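Local structure of predicted ATPase involved in replication control, Cdc46/Mcm family (Methanopyrus kandleri AV19, 3F8T) at residues I34-V37 with S41-R44; E162-V167 with D173-H178. The protein is an archaeal homolog of the MCM replicative helicases and, like other members of that family, probably binds ATP and single-stranded DNA. The protein carries 2 engineered substitutions. All coordinates share one frame; numbering follows the deposited sequence.

Contact 1. Residues I34-V37 with S41-R44; sequences IEIV and SFQR
Phe42 lays its ring against the C-terminal turn of helix 30-37 and meets both Ile36 and Val37. Its CE2 lies 3.7 Å from Val37 CG2, while CD1 is 3.9 Å from Ile36 CG2. Both methyls come from the same side of the ring, and the side chains of Ile36 and Val37 each meet that of Phe42 at a slant. The ring reaches them because its CG stands opposite the backbone N (chi1 -167°), beside the carbonyl carbon. At the base of the side chain, CB packs 3.4 Å from Ile36 O.

The polar part of the contact belongs to Gln43. Its NE2 donates to Val37 O over 2.7 Å, with an N-H...O angle of 158°; the acceptor lies close to the plane of the amide, although the donor is tilted from the carbonyl plane. A bend at chi2 (-65°) folds the amide back over that oxygen. Glutamine suits this exposed position: it is long enough to reach a carbonyl at a helix end.

Farther out, Leu81 of helix 74-88 touches both Ile36 and Phe42, and Val55 also packs on Phe42. Were Phe42 replaced by an alanine, the methyls of Ile36 and Val37, with Leu81 and Val55, would probably lose the ring they pack on, opening a gap between the two helices. Thr39, in the connection, accepts weakly from Phe42 N and is hydrogen-bonded to Ile36 O. These are two consecutive short helices joined by a tight turn, packed on helix 74-88 in the N-terminal domain of this archaeal MCM homolog.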
ATOM      1  N   ILE A  34      15.176 -38.071  13.791  1.00 25.58           N
ATOM      2  CA  ILE A  34      16.184 -37.971  14.846  1.00 25.51           C
ATOM      3  C   ILE A  34      16.854 -36.584  14.835  1.00 24.47           C
ATOM      4  O   ILE A  34      16.999 -35.958  15.875  1.00 23.89           O
ATOM      5  CB  ILE A  34      17.267 -39.084  14.739  1.00 25.21           C
ATOM      6  CG1 ILE A  34      16.647 -40.463  14.974  1.00 25.99           C
ATOM      7  CG2 ILE A  34      18.362 -38.853  15.782  1.00 25.46           C
ATOM      8  CD1 ILE A  34      17.593 -41.618  14.679  1.00 26.79           C
ATOM      9  N   GLU A  35      17.266 -36.107  13.666  1.00 24.23           N
ATOM     10  CA  GLU A  35      17.932 -34.800  13.622  1.00 24.99           C
ATOM     11  C   GLU A  35      16.982 -33.657  14.000  1.00 24.34           C
ATOM     12  O   GLU A  35      17.396 -32.691  14.658  1.00 23.66           O
ATOM     13  CB  GLU A  35      18.618 -34.577  12.278  1.00 25.75           C
ATOM     14  CG  GLU A  35      19.818 -35.513  12.121  1.00 28.91           C
ATOM     15  CD  GLU A  35      20.468 -35.450  10.754  1.00 36.22           C
ATOM     16  OE1 GLU A  35      20.526 -34.346  10.147  1.00 37.79           O
ATOM     17  OE2 GLU A  35      20.932 -36.519  10.284  1.00 38.18           O
ATOM     18  N   ILE A  36      15.708 -33.794  13.624  1.00 23.61           N
ATOM     19  CA  ILE A  36      14.684 -32.799  13.990  1.00 23.72           C
ATOM     20  C   ILE A  36      14.493 -32.681  15.507  1.00 24.16           C
ATOM     21  O   ILE A  36      14.517 -31.579  16.067  1.00 25.47           O
ATOM     22  CB  ILE A  36      13.317 -33.086  13.292  1.00 23.70           C
ATOM     23  CG1 ILE A  36      13.424 -32.797  11.781  1.00 23.68           C
ATOM     24  CG2 ILE A  36      12.199 -32.246  13.944  1.00 22.20           C
ATOM     25  CD1 ILE A  36      12.190 -33.246  10.930  1.00 22.83           C
ATOM     26  N   VAL A  37      14.312 -33.816  16.169  1.00 24.65           N
ATOM     27  CA  VAL A  37      14.060 -33.854  17.603  1.00 26.30           C
ATOM     28  C   VAL A  37      15.268 -33.401  18.439  1.00 26.44           C
ATOM     29  O   VAL A  37      15.108 -32.946  19.572  1.00 26.60           O
ATOM     30  CB  VAL A  37      13.565 -35.267  18.018  1.00 26.57           C
ATOM     31  CG1 VAL A  37      13.528 -35.418  19.507  1.00 29.32           C
ATOM     32  CG2 VAL A  37      12.183 -35.503  17.424  1.00 26.71           C
ATOM     33  N   SER A  41      15.255 -25.724  19.163  1.00 31.02           N
ATOM     34  CA  SER A  41      13.894 -25.216  18.893  1.00 31.03           C
ATOM     35  C   SER A  41      12.841 -26.251  19.259  1.00 30.90           C
ATOM     36  O   SER A  41      11.877 -25.957  19.974  1.00 30.58           O
ATOM     37  CB  SER A  41      13.732 -24.833  17.413  1.00 30.67           C
ATOM     38  OG  SER A  41      14.105 -25.904  16.532  1.00 31.78           O
ATOM     39  N   PHE A  42      13.056 -27.469  18.778  1.00 30.37           N
ATOM     40  CA  PHE A  42      12.109 -28.549  18.976  1.00 30.79           C
ATOM     41  C   PHE A  42      12.003 -28.989  20.425  1.00 31.52           C
ATOM     42  O   PHE A  42      10.892 -29.103  20.941  1.00 29.98           O
ATOM     43  CB  PHE A  42      12.448 -29.758  18.103  1.00 30.20           C
ATOM     44  CG  PHE A  42      11.349 -30.765  18.039  1.00 30.39           C
ATOM     45  CD1 PHE A  42      10.364 -30.669  17.065  1.00 30.81           C
ATOM     46  CD2 PHE A  42      11.282 -31.795  18.958  1.00 30.77           C
ATOM     47  CE1 PHE A  42       9.334 -31.599  16.999  1.00 31.61           C
ATOM     48  CE2 PHE A  42      10.255 -32.727  18.902  1.00 32.45           C
ATOM     49  CZ  PHE A  42       9.279 -32.620  17.924  1.00 30.91           C
ATOM     50  N   GLN A  43      13.149 -29.268  21.052  1.00 32.68           N
ATOM     51  CA  GLN A  43      13.192 -29.726  22.447  1.00 34.80           C
ATOM     52  C   GLN A  43      12.552 -28.733  23.424  1.00 35.36           C
ATOM     53  O   GLN A  43      11.801 -29.144  24.305  1.00 35.35           O
ATOM     54  CB  GLN A  43      14.625 -30.041  22.893  1.00 35.16           C
ATOM     55  CG  GLN A  43      15.188 -31.369  22.377  1.00 38.19           C
ATOM     56  CD  GLN A  43      14.462 -32.607  22.917  1.00 42.42           C
ATOM     57  OE1 GLN A  43      14.290 -32.774  24.129  1.00 44.71           O
ATOM     58  NE2 GLN A  43      14.059 -33.495  22.012  1.00 43.26           N
ATOM     59  N   ARG A  44      12.858 -27.444  23.259  1.00 36.40           N
ATOM     60  CA  ARG A  44      12.326 -26.378  24.130  1.00 38.10           C
ATOM     61  C   ARG A  44      10.820 -26.208  23.992  1.00 38.40           C
ATOM     62  O   ARG A  44      10.107 -26.134  25.003  1.00 38.10           O
ATOM     63  CB  ARG A  44      13.021 -25.032  23.885  1.00 38.27           C
ATOM     64  CG  ARG A  44      14.532 -24.999  24.140  1.00 41.90           C
ATOM     65  CD  ARG A  44      14.992 -25.905  25.292  1.00 47.14           C
ATOM     66  NE  ARG A  44      14.883 -25.272  26.609  1.00 50.84           N
ATOM     67  CZ  ARG A  44      14.106 -25.702  27.605  1.00 51.59           C
ATOM     68  NH1 ARG A  44      13.342 -26.783  27.461  1.00 52.83           N
ATOM     69  NH2 ARG A  44      14.095 -25.045  28.755  1.00 52.35           N
TER

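Contact 2. Residues E162-V167 with D173-H178; sequences EILGIV and DALEVH
Leu164 O is gripped by two backbone donors, Leu175 N at 2.7 Å and Glu176 N at 3.2 Å, while Leu164 N donates to Glu176 O. Toward the N-terminal end of strand 160-168, Glu162 and His178 exchange a pair of bonds, His178 N reaching Glu162 O at 2.7 Å almost in line with the carbonyl. At the other end Ile166 and Asp173 form a second reciprocal pair. Asp173 turns its carboxylate to Arg149 and His151, so this buried acid has both a salt bridge and a hydrogen bond.

Two consecutive residues, Leu175 and Glu176, thus face the single Leu164: a classic beta bulge, at which the chain turns a corner. Such a break lets a strand of the strongly curved OB-fold sheet bend while staying paired with its neighbour. Gly165 suits the bend, because a beta carbon there would collide with Asp173 O, whose nearest approach to Gly165 CA is 3.1 Å.

On one face Ile163 and Val177 lie side by side, CG1 to CG2 at 4.1 Å. Ile163 chi1 of -55° keeps CG1 beside the backbone N and puts CG2 opposite it, 3.7 Å from the CB of Ala174, a small residue that fits close at the bulge. On the face opposite that of Val177, Leu164 CB packs on the aliphatic Glu176 CG at 3.8 Å. The Glu176 carboxylate is salt-bridged to Arg99 through OE2, and OE1 takes a weak bond from His178 NE2. Leu175 CD1 comes to 4.2 Å from Ile166 CG1, and Phe98 and Leu118 pack on the leucine as well.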
ATOM      1  N   GLU A 162       2.507 -11.735   4.776  1.00 22.30           N
ATOM      2  CA  GLU A 162       3.305 -12.906   4.456  1.00 23.57           C
ATOM      3  C   GLU A 162       2.654 -14.114   5.121  1.00 22.45           C
ATOM      4  O   GLU A 162       2.328 -14.089   6.324  1.00 22.14           O
ATOM      5  CB  GLU A 162       4.775 -12.768   4.875  1.00 23.49           C
ATOM      6  CG  GLU A 162       5.650 -13.929   4.352  1.00 25.80           C
ATOM      7  CD  GLU A 162       7.158 -13.697   4.479  1.00 28.17           C
ATOM      8  OE1 GLU A 162       7.579 -12.900   5.346  1.00 33.24           O
ATOM      9  OE2 GLU A 162       7.930 -14.342   3.715  1.00 34.69           O
ATOM     10  N   ILE A 163       2.434 -15.157   4.326  1.00 21.70           N
ATOM     11  CA  ILE A 163       1.757 -16.357   4.817  1.00 20.77           C
ATOM     12  C   ILE A 163       2.672 -17.539   4.628  1.00 21.50           C
ATOM     13  O   ILE A 163       3.126 -17.829   3.513  1.00 21.48           O
ATOM     14  CB  ILE A 163       0.417 -16.655   4.091  1.00 21.03           C
ATOM     15  CG1 ILE A 163      -0.527 -15.459   4.165  1.00 19.95           C
ATOM     16  CG2 ILE A 163      -0.291 -17.908   4.705  1.00 19.04           C
ATOM     17  CD1 ILE A 163      -1.885 -15.691   3.498  1.00 20.69           C
ATOM     18  N   LEU A 164       2.937 -18.223   5.727  1.00 20.99           N
ATOM     19  CA  LEU A 164       3.686 -19.457   5.691  1.00 21.88           C
ATOM     20  C   LEU A 164       2.692 -20.605   5.668  1.00 20.93           C
ATOM     21  O   LEU A 164       1.666 -20.553   6.347  1.00 21.02           O
ATOM     22  CB  LEU A 164       4.554 -19.535   6.927  1.00 22.43           C
ATOM     23  CG  LEU A 164       5.937 -20.096   6.688  1.00 27.04           C
ATOM     24  CD1 LEU A 164       6.964 -19.127   7.262  1.00 31.01           C
ATOM     25  CD2 LEU A 164       6.017 -21.446   7.354  1.00 31.44           C
ATOM     26  N   GLY A 165       2.994 -21.642   4.893  1.00 20.98           N
ATOM     27  CA  GLY A 165       2.083 -22.757   4.770  1.00 20.59           C
ATOM     28  C   GLY A 165       2.623 -23.905   3.957  1.00 20.34           C
ATOM     29  O   GLY A 165       3.732 -23.860   3.460  1.00 20.31           O
ATOM     30  N   ILE A 166       1.802 -24.935   3.812  1.00 20.58           N
ATOM     31  CA  ILE A 166       2.152 -26.068   2.975  1.00 21.33           C
ATOM     32  C   ILE A 166       1.174 -26.118   1.774  1.00 21.81           C
ATOM     33  O   ILE A 166      -0.038 -26.017   1.946  1.00 22.20           O
ATOM     34  CB  ILE A 166       2.160 -27.385   3.791  1.00 21.52           C
ATOM     35  CG1 ILE A 166       3.306 -27.359   4.831  1.00 20.86           C
ATOM     36  CG2 ILE A 166       2.373 -28.575   2.857  1.00 21.03           C
ATOM     37  CD1 ILE A 166       3.178 -28.438   5.921  1.00 22.46           C
ATOM     38  N   VAL A 167       1.722 -26.246   0.573  1.00 22.53           N
ATOM     39  CA  VAL A 167       0.927 -26.261  -0.658  1.00 24.40           C
ATOM     40  C   VAL A 167       0.275 -27.629  -0.819  1.00 25.50           C
ATOM     41  O   VAL A 167       0.951 -28.647  -0.725  1.00 25.56           O
ATOM     42  CB  VAL A 167       1.801 -25.983  -1.895  1.00 23.99           C
ATOM     43  CG1 VAL A 167       0.962 -25.987  -3.191  1.00 25.08           C
ATOM     44  CG2 VAL A 167       2.533 -24.670  -1.744  1.00 25.26           C
ATOM     45  N   ASP A 173      -2.164 -24.178   2.475  1.00 22.98           N
ATOM     46  CA  ASP A 173      -2.704 -24.388   3.806  1.00 23.27           C
ATOM     47  C   ASP A 173      -1.884 -23.582   4.798  1.00 22.96           C
ATOM     48  O   ASP A 173      -0.766 -23.949   5.136  1.00 22.90           O
ATOM     49  CB  ASP A 173      -2.691 -25.881   4.179  1.00 23.17           C
ATOM     50  CG  ASP A 173      -3.828 -26.640   3.526  1.00 25.80           C
ATOM     51  OD1 ASP A 173      -4.996 -26.318   3.837  1.00 27.73           O
ATOM     52  OD2 ASP A 173      -3.563 -27.554   2.716  1.00 29.03           O
ATOM     53  N   ALA A 174      -2.462 -22.489   5.270  1.00 23.05           N
ATOM     54  CA  ALA A 174      -1.759 -21.546   6.117  1.00 23.59           C
ATOM     55  C   ALA A 174      -1.370 -22.156   7.465  1.00 24.37           C
ATOM     56  O   ALA A 174      -2.186 -22.819   8.124  1.00 24.43           O
ATOM     57  CB  ALA A 174      -2.612 -20.267   6.304  1.00 24.22           C
ATOM     58  N   LEU A 175      -0.117 -21.929   7.849  1.00 24.40           N
ATOM     59  CA  LEU A 175       0.393 -22.261   9.185  1.00 25.36           C
ATOM     60  C   LEU A 175       0.530 -21.009  10.050  1.00 26.12           C
ATOM     61  O   LEU A 175       0.305 -21.048  11.256  1.00 25.77           O
ATOM     62  CB  LEU A 175       1.759 -22.942   9.073  1.00 25.10           C
ATOM     63  CG  LEU A 175       1.762 -24.352   8.478  1.00 24.72           C
ATOM     64  CD1 LEU A 175       3.185 -24.735   8.097  1.00 26.25           C
ATOM     65  CD2 LEU A 175       1.153 -25.381   9.449  1.00 25.70           C
ATOM     66  N   GLU A 176       0.930 -19.905   9.425  1.00 26.30           N
ATOM     67  CA  GLU A 176       0.959 -18.604  10.103  1.00 27.15           C
ATOM     68  C   GLU A 176       0.798 -17.454   9.112  1.00 26.69           C
ATOM     69  O   GLU A 176       1.097 -17.595   7.926  1.00 25.53           O
ATOM     70  CB  GLU A 176       2.210 -18.393  10.979  1.00 27.54           C
ATOM     71  CG  GLU A 176       3.504 -19.028  10.513  1.00 28.98           C
ATOM     72  CD  GLU A 176       4.637 -18.878  11.547  1.00 29.77           C
ATOM     73  OE1 GLU A 176       4.969 -17.725  11.914  1.00 32.42           O
ATOM     74  OE2 GLU A 176       5.204 -19.907  11.987  1.00 31.67           O
ATOM     75  N   VAL A 177       0.325 -16.323   9.634  1.00 26.41           N
ATOM     76  CA  VAL A 177       0.046 -15.126   8.846  1.00 26.55           C
ATOM     77  C   VAL A 177       0.744 -13.967   9.553  1.00 27.13           C
ATOM     78  O   VAL A 177       0.562 -13.792  10.760  1.00 27.40           O
ATOM     79  CB  VAL A 177      -1.482 -14.863   8.734  1.00 25.67           C
ATOM     80  CG1 VAL A 177      -1.763 -13.475   8.136  1.00 26.74           C
ATOM     81  CG2 VAL A 177      -2.150 -15.940   7.892  1.00 25.25           C
ATOM     82  N   HIS A 178       1.582 -13.240   8.814  1.00 27.50           N
ATOM     83  CA  HIS A 178       2.269 -12.062   9.331  1.00 28.60           C
ATOM     84  C   HIS A 178       1.810 -10.829   8.569  1.00 28.78           C
ATOM     85  O   HIS A 178       1.989 -10.753   7.359  1.00 27.90           O
ATOM     86  CB  HIS A 178       3.781 -12.220   9.208  1.00 29.17           C
ATOM     87  CG  HIS A 178       4.335 -13.381   9.980  1.00 31.85           C
ATOM     88  ND1 HIS A 178       4.420 -13.388  11.355  1.00 35.91           N
ATOM     89  CD2 HIS A 178       4.831 -14.570   9.566  1.00 34.39           C
ATOM     90  CE1 HIS A 178       4.942 -14.535  11.757  1.00 36.30           C
ATOM     91  NE2 HIS A 178       5.200 -15.269  10.690  1.00 36.14           N
TER

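In the fold
From the N terminus, contact 1 comes first: it closes the short connection between helix 30-37 and helix 40-47, in the helical N-terminal part. The chain then runs through strand 55-58, helices 64-72 and 74-88 and strand 96-99 to the curved beta sheet of the OB fold. There contact 2 closes the hairpin from strand 160-168 to strand 171-174 and carries the pairing on to strand 176-180. The two loops follow one another in series, neither nested nor crossed, and contact 1 and contact 2 do not touch. Strand 96-99 lies between them in the chain: it follows helix 74-88, which packs on contact 1, and touches contact 2 through Arg97, Phe98 and Arg99.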